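Local coordinates for putative glyoxalase superfamily protein (Ralstonia eutropha, PDB 3IUZ) that probably acts as an iron(II)-dependent dioxygenase of the 2-oxoadipate dioxygenase/decarboxylase family, turning 2-oxoadipate into 2-hydroxyglutarate with loss of carbon dioxide, at residues R284-A289 against R296-S301; A214-L219 against I229-N234; L58-T63 against G233-H238. All coordinates share one frame; numbering follows the deposited sequence.

Interaction 1 (R284-A289 against R296-S301); sequences RQFIGA and RDVPGS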
loop_
_atom_site.group_PDB
_atom_site.type_symbol
_atom_site.label_atom_id
_atom_site.label_comp_id
_atom_site.label_asym_id
_atom_site.label_seq_id
_atom_site.Cartn_x
_atom_site.Cartn_y
_atom_site.Cartn_z
ATOM N N ARG A 284 11.706 0.548 -15.681
ATOM C CA ARG A 284 11.283 1.919 -15.502
ATOM C C ARG A 284 12.010 2.835 -16.454
ATOM O O ARG A 284 13.158 2.571 -16.874
ATOM C CB ARG A 284 11.548 2.381 -14.059
ATOM C CG ARG A 284 10.741 1.651 -12.996
ATOM C CD ARG A 284 9.224 1.994 -13.059
ATOM N NE ARG A 284 8.474 1.251 -12.047
ATOM C CZ ARG A 284 7.619 0.272 -12.290
ATOM N NH1 ARG A 284 7.369 -0.099 -13.526
ATOM N NH2 ARG A 284 7.001 -0.353 -11.303
ATOM N N GLN A 285 11.338 3.942 -16.769
ATOM C CA GLN A 285 11.898 4.952 -17.636
ATOM C C GLN A 285 12.567 6.076 -16.859
ATOM O O GLN A 285 12.170 6.436 -15.767
ATOM C CB GLN A 285 10.808 5.532 -18.529
ATOM C CG GLN A 285 10.248 4.519 -19.502
ATOM C CD GLN A 285 9.090 5.053 -20.293
ATOM O OE1 GLN A 285 8.220 5.753 -19.772
ATOM N NE2 GLN A 285 9.063 4.713 -21.560
ATOM N N PHE A 286 13.586 6.637 -17.464
ATOM C CA PHE A 286 14.321 7.763 -16.959
ATOM C C PHE A 286 14.711 8.717 -18.092
ATOM O O PHE A 286 14.773 8.329 -19.246
ATOM C CB PHE A 286 15.617 7.323 -16.307
ATOM C CG PHE A 286 15.435 6.401 -15.171
ATOM C CD1 PHE A 286 15.275 5.042 -15.387
ATOM C CD2 PHE A 286 15.447 6.875 -13.855
ATOM C CE1 PHE A 286 15.138 4.163 -14.304
ATOM C CE2 PHE A 286 15.305 6.014 -12.798
ATOM C CZ PHE A 286 15.153 4.637 -13.025
ATOM N N ILE A 287 15.015 9.950 -17.738
ATOM C CA ILE A 287 15.465 10.937 -18.720
ATOM C C ILE A 287 16.968 10.959 -18.709
ATOM O O ILE A 287 17.628 11.178 -17.671
ATOM C CB ILE A 287 14.908 12.335 -18.469
ATOM C CG1 ILE A 287 13.372 12.280 -18.385
ATOM C CG2 ILE A 287 15.424 13.337 -19.560
ATOM C CD1 ILE A 287 12.633 11.790 -19.637
ATOM N N GLY A 288 17.512 10.715 -19.895
ATOM C CA GLY A 288 18.952 10.677 -20.102
ATOM C C GLY A 288 19.620 12.036 -20.226
ATOM O O GLY A 288 18.956 13.056 -20.240
ATOM N N ALA A 289 20.945 12.026 -20.316
ATOM C CA ALA A 289 21.738 13.254 -20.309
ATOM C C ALA A 289 21.378 14.212 -21.463
ATOM O O ALA A 289 21.579 15.423 -21.339
ATOM C CB ALA A 289 23.231 12.932 -20.367
ATOM N N ARG A 296 15.786 1.377 -17.203
ATOM C CA ARG A 296 16.607 0.576 -16.330
ATOM C C ARG A 296 15.705 -0.368 -15.548
ATOM O O ARG A 296 14.517 -0.107 -15.355
ATOM C CB ARG A 296 17.358 1.464 -15.342
ATOM C CG ARG A 296 18.447 2.290 -15.939
ATOM C CD ARG A 296 19.667 1.422 -16.221
ATOM N NE ARG A 296 20.823 2.240 -16.505
ATOM C CZ ARG A 296 21.025 2.906 -17.630
ATOM N NH1 ARG A 296 20.133 2.887 -18.623
ATOM N NH2 ARG A 296 22.141 3.610 -17.767
ATOM N N ASP A 297 16.311 -1.453 -15.080
ATOM C CA ASP A 297 15.647 -2.436 -14.236
ATOM C C ASP A 297 15.952 -2.077 -12.789
ATOM O O ASP A 297 17.119 -1.950 -12.405
ATOM C CB ASP A 297 16.153 -3.839 -14.551
ATOM C CG ASP A 297 15.956 -4.195 -16.023
ATOM O OD1 ASP A 297 14.808 -4.480 -16.419
ATOM O OD2 ASP A 297 16.954 -4.179 -16.754
ATOM N N VAL A 298 14.905 -1.863 -11.989
ATOM C CA VAL A 298 15.141 -1.352 -10.637
ATOM C C VAL A 298 14.260 -2.185 -9.701
ATOM O O VAL A 298 13.362 -2.856 -10.171
ATOM C CB VAL A 298 14.783 0.163 -10.544
ATOM C CG1 VAL A 298 15.689 1.009 -11.395
ATOM C CG2 VAL A 298 13.263 0.420 -10.883
ATOM N N PRO A 299 14.510 -2.138 -8.383
ATOM C CA PRO A 299 13.665 -2.903 -7.467
ATOM C C PRO A 299 12.250 -2.362 -7.442
ATOM O O PRO A 299 12.062 -1.151 -7.379
ATOM C CB PRO A 299 14.325 -2.677 -6.114
ATOM C CG PRO A 299 15.690 -2.341 -6.408
ATOM C CD PRO A 299 15.659 -1.552 -7.688
ATOM N N GLY A 300 11.278 -3.276 -7.479
ATOM C CA GLY A 300 9.895 -2.923 -7.441
ATOM C C GLY A 300 9.409 -3.180 -6.015
ATOM O O GLY A 300 10.070 -2.865 -5.024
ATOM N N SER A 301 8.271 -3.795 -5.936
ATOM C CA SER A 301 7.607 -4.053 -4.656
ATOM C C SER A 301 7.696 -5.529 -4.289
ATOM O O SER A 301 8.174 -6.348 -5.089
ATOM C CB SER A 301 6.167 -3.604 -4.813
ATOM O OG SER A 301 6.140 -2.200 -5.032
#
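Arg284 lays its aliphatic stem across Val298, the two side chains meeting at about a right angle with Arg284 CG 3.5 Å from Val298 CG2. The chain of the arginine bends at chi2 (-69°) beyond CG, and its NE makes a salt bridge to Glu232 on helix 224-232. Val298 is branched, and its other methyl serves a second neighbour: CG1 lies 4.0 Å from Phe286 CZ, at the ring edge and near the ring plane. Phe286 in turn runs crosswise to Arg296, touching it through CE1, 3.6 Å from Arg296 CB, while the guanidinium of Arg296 leads away from the contact. All four side chains share one face of the antiparallel hairpin. Beneath them Arg284 and Arg296 form a hydrogen-bonded pair: Arg284 N donates to Arg296 O and Arg296 N to Arg284 O, each over 2.9 Å and both nearly straight. Phenylalanine and valine suit their buried places because Tyr216 of helix 213-222 and Thr231 of helix 224-232 pack on both. Side-chain contact across the strands is thus apolar even where arginines take part, their methylenes filling the packing while charge is dealt with elsewhere.

Interaction 2 (A214-L219 against I229-N234); sequences ADYETL and IATEGN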
loop_
_atom_site.group_PDB
_atom_site.type_symbol
_atom_site.label_atom_id
_atom_site.label_comp_id
_atom_site.label_asym_id
_atom_site.label_seq_id
_atom_site.Cartn_x
_atom_site.Cartn_y
_atom_site.Cartn_z
ATOM N N ALA A 214 20.278 10.838 -13.987
ATOM C CA ALA A 214 21.284 11.461 -13.116
ATOM C C ALA A 214 20.771 11.767 -11.721
ATOM O O ALA A 214 21.510 11.618 -10.769
ATOM C CB ALA A 214 21.841 12.719 -13.761
ATOM N N ASP A 215 19.512 12.191 -11.592
ATOM C CA ASP A 215 18.979 12.510 -10.271
ATOM C C ASP A 215 18.699 11.234 -9.489
ATOM O O ASP A 215 18.993 11.160 -8.285
ATOM C CB ASP A 215 17.696 13.369 -10.382
ATOM C CG ASP A 215 17.986 14.753 -10.861
ATOM O OD1 ASP A 215 19.163 15.187 -10.729
ATOM O OD2 ASP A 215 17.056 15.391 -11.367
ATOM N N TYR A 216 18.182 10.224 -10.195
ATOM C CA TYR A 216 17.952 8.899 -9.606
ATOM C C TYR A 216 19.237 8.387 -8.990
ATOM O O TYR A 216 19.269 7.944 -7.815
ATOM C CB TYR A 216 17.402 7.886 -10.639
ATOM C CG TYR A 216 17.435 6.458 -10.129
ATOM C CD1 TYR A 216 16.490 6.015 -9.203
ATOM C CD2 TYR A 216 18.432 5.555 -10.540
ATOM C CE1 TYR A 216 16.514 4.717 -8.713
ATOM C CE2 TYR A 216 18.471 4.216 -10.032
ATOM C CZ TYR A 216 17.529 3.791 -9.145
ATOM O OH TYR A 216 17.557 2.498 -8.610
ATOM N N GLU A 217 20.322 8.528 -9.742
ATOM C CA GLU A 217 21.627 8.046 -9.296
ATOM C C GLU A 217 22.161 8.871 -8.133
ATOM O O GLU A 217 22.673 8.319 -7.173
ATOM C CB GLU A 217 22.607 7.970 -10.479
ATOM C CG GLU A 217 22.151 6.909 -11.492
ATOM C CD GLU A 217 22.816 6.980 -12.860
ATOM O OE1 GLU A 217 23.464 7.995 -13.200
ATOM O OE2 GLU A 217 22.667 5.986 -13.600
ATOM N N THR A 218 22.004 10.190 -8.186
ATOM C CA THR A 218 22.376 11.038 -7.032
ATOM C C THR A 218 21.672 10.590 -5.762
ATOM O O THR A 218 22.304 10.467 -4.685
ATOM C CB THR A 218 22.057 12.505 -7.287
ATOM O OG1 THR A 218 22.890 12.982 -8.356
ATOM C CG2 THR A 218 22.273 13.357 -6.020
ATOM N N LEU A 219 20.372 10.317 -5.876
ATOM C CA LEU A 219 19.619 9.840 -4.712
ATOM C C LEU A 219 20.149 8.492 -4.263
ATOM O O LEU A 219 20.340 8.234 -3.056
ATOM C CB LEU A 219 18.113 9.771 -5.017
ATOM C CG LEU A 219 17.396 11.098 -5.452
ATOM C CD1 LEU A 219 15.963 10.817 -5.921
ATOM C CD2 LEU A 219 17.415 12.157 -4.376
ATOM N N ILE A 229 11.501 5.615 -4.084
ATOM C CA ILE A 229 10.410 6.582 -4.193
ATOM C C ILE A 229 10.467 7.333 -5.513
ATOM O O ILE A 229 9.457 7.556 -6.156
ATOM C CB ILE A 229 10.366 7.556 -2.999
ATOM C CG1 ILE A 229 10.176 6.771 -1.691
ATOM C CG2 ILE A 229 9.231 8.569 -3.234
ATOM C CD1 ILE A 229 10.294 7.596 -0.398
ATOM N N ALA A 230 11.673 7.675 -5.955
ATOM C CA ALA A 230 11.812 8.346 -7.222
ATOM C C ALA A 230 11.223 7.580 -8.394
ATOM O O ALA A 230 10.713 8.183 -9.344
ATOM C CB ALA A 230 13.299 8.720 -7.473
ATOM N N THR A 231 11.271 6.250 -8.347
ATOM C CA THR A 231 10.787 5.467 -9.473
ATOM C C THR A 231 9.346 5.032 -9.250
ATOM O O THR A 231 8.578 4.967 -10.210
ATOM C CB THR A 231 11.696 4.220 -9.800
ATOM O OG1 THR A 231 11.427 3.154 -8.871
ATOM C CG2 THR A 231 13.177 4.571 -9.782
ATOM N N GLU A 232 8.987 4.722 -8.009
ATOM C CA GLU A 232 7.649 4.148 -7.706
ATOM C C GLU A 232 6.631 5.123 -7.082
ATOM O O GLU A 232 5.435 4.835 -7.026
ATOM C CB GLU A 232 7.778 2.954 -6.726
ATOM C CG GLU A 232 8.770 1.896 -7.154
ATOM C CD GLU A 232 8.506 1.425 -8.557
ATOM O OE1 GLU A 232 7.470 0.734 -8.731
ATOM O OE2 GLU A 232 9.317 1.781 -9.451
ATOM N N GLY A 233 7.098 6.272 -6.612
ATOM C CA GLY A 233 6.224 7.271 -5.990
ATOM C C GLY A 233 5.468 6.716 -4.790
ATOM O O GLY A 233 6.074 6.069 -3.912
ATOM N N ASN A 234 4.151 6.947 -4.778
ATOM C CA ASN A 234 3.290 6.486 -3.693
ATOM C C ASN A 234 2.637 5.130 -3.924
ATOM O O ASN A 234 1.719 4.744 -3.180
ATOM C CB ASN A 234 2.191 7.520 -3.434
ATOM C CG ASN A 234 2.721 8.938 -3.271
ATOM O OD1 ASN A 234 2.222 9.861 -3.922
ATOM N ND2 ASN A 234 3.691 9.129 -2.387
#
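Tyr216 and Thr231 make the closest approach between 214-219 and 229-234, with the ring atom Tyr216 CE1 3.5 Å from Thr231 CG2 and its neighbour CD1 at 3.7 Å from the same methyl. The CB of the tyrosine does not aim at helix 224-232; with CG placed opposite the backbone N (chi1 168°), the ring nevertheless swings close to it. One turn further on, Leu219 does point across, and its CD1 rests 3.7 Å from Ala230 CB. Alanine suits this place, since a single methyl lets a leucine branch come close to the helix backbone. The four touching residues are all buried, and Leu219 also packs on Phe156, Ala159 and Val160 of helix 154-164.

Thr231 divides its work between two branches. CG2 serves the apolar contact, whereas OG1 donates to Glu232 OE2 over 2.6 Å, using the carboxylate lone pair that faces away from OE1. Trp228 O is a further partner of OG1, and OE2 also pairs with Arg284 of strand 281-287.

The more solvent-exposed side is looser. Ala214 is exposed, Glu217 and Thr218 are partly so, and none of the three touches 229-234. Beyond Glu232 the second segment turns away at Gly233, whose positive phi favours glycine and which still donates from N to Ile229 O. Two consecutive helices joined by an aromatic ring, a leucine branch and the methyls of Ala230 and Thr231, with Tyr216 and Thr231 also reaching Val298 of strand 293-306, form here a helical layer packed on the mixed sheet of a glyoxalase-clan domain.

Interaction 3 (L58-T63 against G233-H238); sequences LDRVPT and GNAFNH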
loop_
_atom_site.group_PDB
_atom_site.type_symbol
_atom_site.label_atom_id
_atom_site.label_comp_id
_atom_site.label_asym_id
_atom_site.label_seq_id
_atom_site.Cartn_x
_atom_site.Cartn_y
_atom_site.Cartn_z
ATOM N N LEU A 58 -0.522 -7.549 -6.758
ATOM C CA LEU A 58 -0.333 -8.823 -7.424
ATOM C C LEU A 58 0.003 -8.650 -8.917
ATOM O O LEU A 58 0.784 -9.449 -9.464
ATOM C CB LEU A 58 -1.567 -9.712 -7.251
ATOM C CG LEU A 58 -1.874 -10.195 -5.820
ATOM C CD1 LEU A 58 -3.047 -11.172 -5.888
ATOM C CD2 LEU A 58 -0.623 -10.839 -5.118
ATOM N N ASP A 59 -0.583 -7.637 -9.566
ATOM C CA ASP A 59 -0.318 -7.396 -10.982
ATOM C C ASP A 59 1.156 -7.027 -11.217
ATOM O O ASP A 59 1.628 -7.146 -12.330
ATOM C CB ASP A 59 -1.149 -6.228 -11.516
ATOM C CG ASP A 59 -2.644 -6.530 -11.589
ATOM O OD1 ASP A 59 -3.032 -7.706 -11.582
ATOM O OD2 ASP A 59 -3.432 -5.558 -11.673
ATOM N N ARG A 60 1.858 -6.495 -10.224
ATOM C CA ARG A 60 3.248 -6.100 -10.461
ATOM C C ARG A 60 4.279 -6.727 -9.514
ATOM O O ARG A 60 5.462 -6.310 -9.487
ATOM C CB ARG A 60 3.378 -4.595 -10.432
ATOM C CG ARG A 60 3.217 -3.983 -9.086
ATOM C CD ARG A 60 3.297 -2.478 -9.225
ATOM N NE ARG A 60 3.274 -1.901 -7.893
ATOM C CZ ARG A 60 2.161 -1.769 -7.191
ATOM N NH1 ARG A 60 0.990 -2.137 -7.740
ATOM N NH2 ARG A 60 2.205 -1.272 -5.951
ATOM N N VAL A 61 3.823 -7.724 -8.761
ATOM C CA VAL A 61 4.674 -8.490 -7.851
ATOM C C VAL A 61 4.471 -9.983 -8.189
ATOM O O VAL A 61 3.715 -10.689 -7.550
ATOM C CB VAL A 61 4.362 -8.167 -6.418
ATOM C CG1 VAL A 61 5.353 -8.956 -5.445
ATOM C CG2 VAL A 61 4.451 -6.665 -6.177
ATOM N N PRO A 62 5.131 -10.455 -9.280
ATOM C CA PRO A 62 4.959 -11.791 -9.765
ATOM C C PRO A 62 5.251 -12.903 -8.745
ATOM O O PRO A 62 4.615 -13.914 -8.782
ATOM C CB PRO A 62 5.881 -11.848 -10.991
ATOM C CG PRO A 62 6.694 -10.665 -10.947
ATOM C CD PRO A 62 5.953 -9.644 -10.193
ATOM N N THR A 63 6.145 -12.694 -7.795
ATOM C CA THR A 63 6.389 -13.710 -6.773
ATOM C C THR A 63 5.179 -13.840 -5.850
ATOM O O THR A 63 4.822 -14.947 -5.417
ATOM C CB THR A 63 7.713 -13.397 -5.988
ATOM O OG1 THR A 63 8.801 -13.206 -6.936
ATOM C CG2 THR A 63 8.061 -14.508 -5.097
ATOM N N GLY A 233 7.098 6.272 -6.612
ATOM C CA GLY A 233 6.224 7.271 -5.990
ATOM C C GLY A 233 5.468 6.716 -4.790
ATOM O O GLY A 233 6.074 6.069 -3.912
ATOM N N ASN A 234 4.151 6.947 -4.778
ATOM C CA ASN A 234 3.290 6.486 -3.693
ATOM C C ASN A 234 2.637 5.130 -3.924
ATOM O O ASN A 234 1.719 4.744 -3.180
ATOM C CB ASN A 234 2.191 7.520 -3.434
ATOM C CG ASN A 234 2.721 8.938 -3.271
ATOM O OD1 ASN A 234 2.222 9.861 -3.922
ATOM N ND2 ASN A 234 3.691 9.129 -2.387
ATOM N N ALA A 235 3.093 4.369 -4.929
ATOM C CA ALA A 235 2.610 2.988 -5.107
ATOM C C ALA A 235 2.961 2.142 -3.877
ATOM O O ALA A 235 3.984 2.381 -3.234
ATOM C CB ALA A 235 3.231 2.380 -6.347
ATOM N N PHE A 236 2.150 1.161 -3.525
ATOM C CA PHE A 236 2.477 0.235 -2.422
ATOM C C PHE A 236 3.915 -0.345 -2.563
ATOM O O PHE A 236 4.275 -0.862 -3.642
ATOM C CB PHE A 236 1.486 -0.952 -2.396
ATOM C CG PHE A 236 0.197 -0.743 -1.577
ATOM C CD1 PHE A 236 -0.066 0.421 -0.872
ATOM C CD2 PHE A 236 -0.740 -1.784 -1.493
ATOM C CE1 PHE A 236 -1.259 0.546 -0.142
ATOM C CE2 PHE A 236 -1.911 -1.656 -0.753
ATOM C CZ PHE A 236 -2.163 -0.523 -0.069
ATOM N N ASN A 237 4.691 -0.292 -1.486
ATOM C CA ASN A 237 6.017 -0.856 -1.406
ATOM C C ASN A 237 5.904 -2.386 -1.203
ATOM O O ASN A 237 6.729 -3.171 -1.726
ATOM C CB ASN A 237 6.736 -0.235 -0.236
ATOM C CG ASN A 237 8.121 -0.795 -0.016
ATOM O OD1 ASN A 237 8.295 -1.609 0.849
ATOM N ND2 ASN A 237 9.116 -0.346 -0.817
ATOM N N HIS A 238 4.885 -2.792 -0.438
ATOM C CA HIS A 238 4.625 -4.184 -0.223
ATOM C C HIS A 238 3.224 -4.389 0.317
ATOM O O HIS A 238 2.585 -3.431 0.820
ATOM C CB HIS A 238 5.709 -4.806 0.692
ATOM C CG HIS A 238 5.672 -4.340 2.122
ATOM N ND1 HIS A 238 6.516 -3.365 2.619
ATOM C CD2 HIS A 238 4.908 -4.740 3.169
ATOM C CE1 HIS A 238 6.288 -3.204 3.911
ATOM N NE2 HIS A 238 5.289 -3.996 4.258
HETATM O O HOH W 1 -0.019 0.670 -5.493
#
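The loop that leads from helix 224-232 into strand 238-242 is met here by Arg60, which lies where helix 42-60 gives way to helix 62-73 and grips the main chain at Phe236. Arg60 NH2 donates to Phe236 O over 3.1 Å, with an N-H...O angle of 145°, somewhat bent. The donor lies in the carbonyl plane on a lone pair, and the oxygen sits at the edge of the guanidinium, close to its plane, so both flat groups use their proper directions.

Length makes arginine suitable: Arg60 CA and Phe236 CA, the nearest such pair, are 10.3 Å apart. Arg60 CG stands between the backbone N and the carbonyl carbon (chi1 71°), and from there the chain runs extended to NE, spanning that gap. On arrival NH2 also touches carbon, lying 3.6 Å from Phe236 CB and 3.8 Å from Ala235 CB. Alanine, with a single methyl, lets NH2 come this close to the loop.

Phe236 N is 3.4 Å from Arg60 NH2, but two donors cannot bond each other. A water resolves this by accepting from Phe236 N at 3.0 Å, and weakly from Arg60 NH2 as well. The Phe236 side chain leads off to pack on Leu53 and Ile57 of helix 42-60. Further along, Asn237 OD1 accepts from His238 ND1 over 3.1 Å, nearly in the imidazole plane, which helps fix the rotation of that ring; the His238 ring also stacks with Phe302.

Ser301 OG is probably a second donor to Phe236 O. A buried peptide carbonyl is thus probably doubly satisfied, by a guanidinium and a hydroxyl, and the arginine's positive charge would probably polarise its C=O.

Interactions 1 and 2 are neighbours, their centres about 8 Å apart: the helices 213-222 and 224-232 cover the hairpin of strands 281-287 and 293-306, and Thr231 packs on Phe286 between them. Interaction 3 lies about 15 Å from the centre of interaction 1 and 16 Å from that of interaction 2, nearer the centre of the molecule. It shares Gly233 and Asn234 with interaction 2, so one stretch leaves the helical layer and passes on to Arg60. Both 2 and 3 close before interaction 1 opens. Strand 238-242 runs parallel to strand 293-306, and Ser301 links interactions 1 and 3, tying the early helices, the later helices and the sheet into one body.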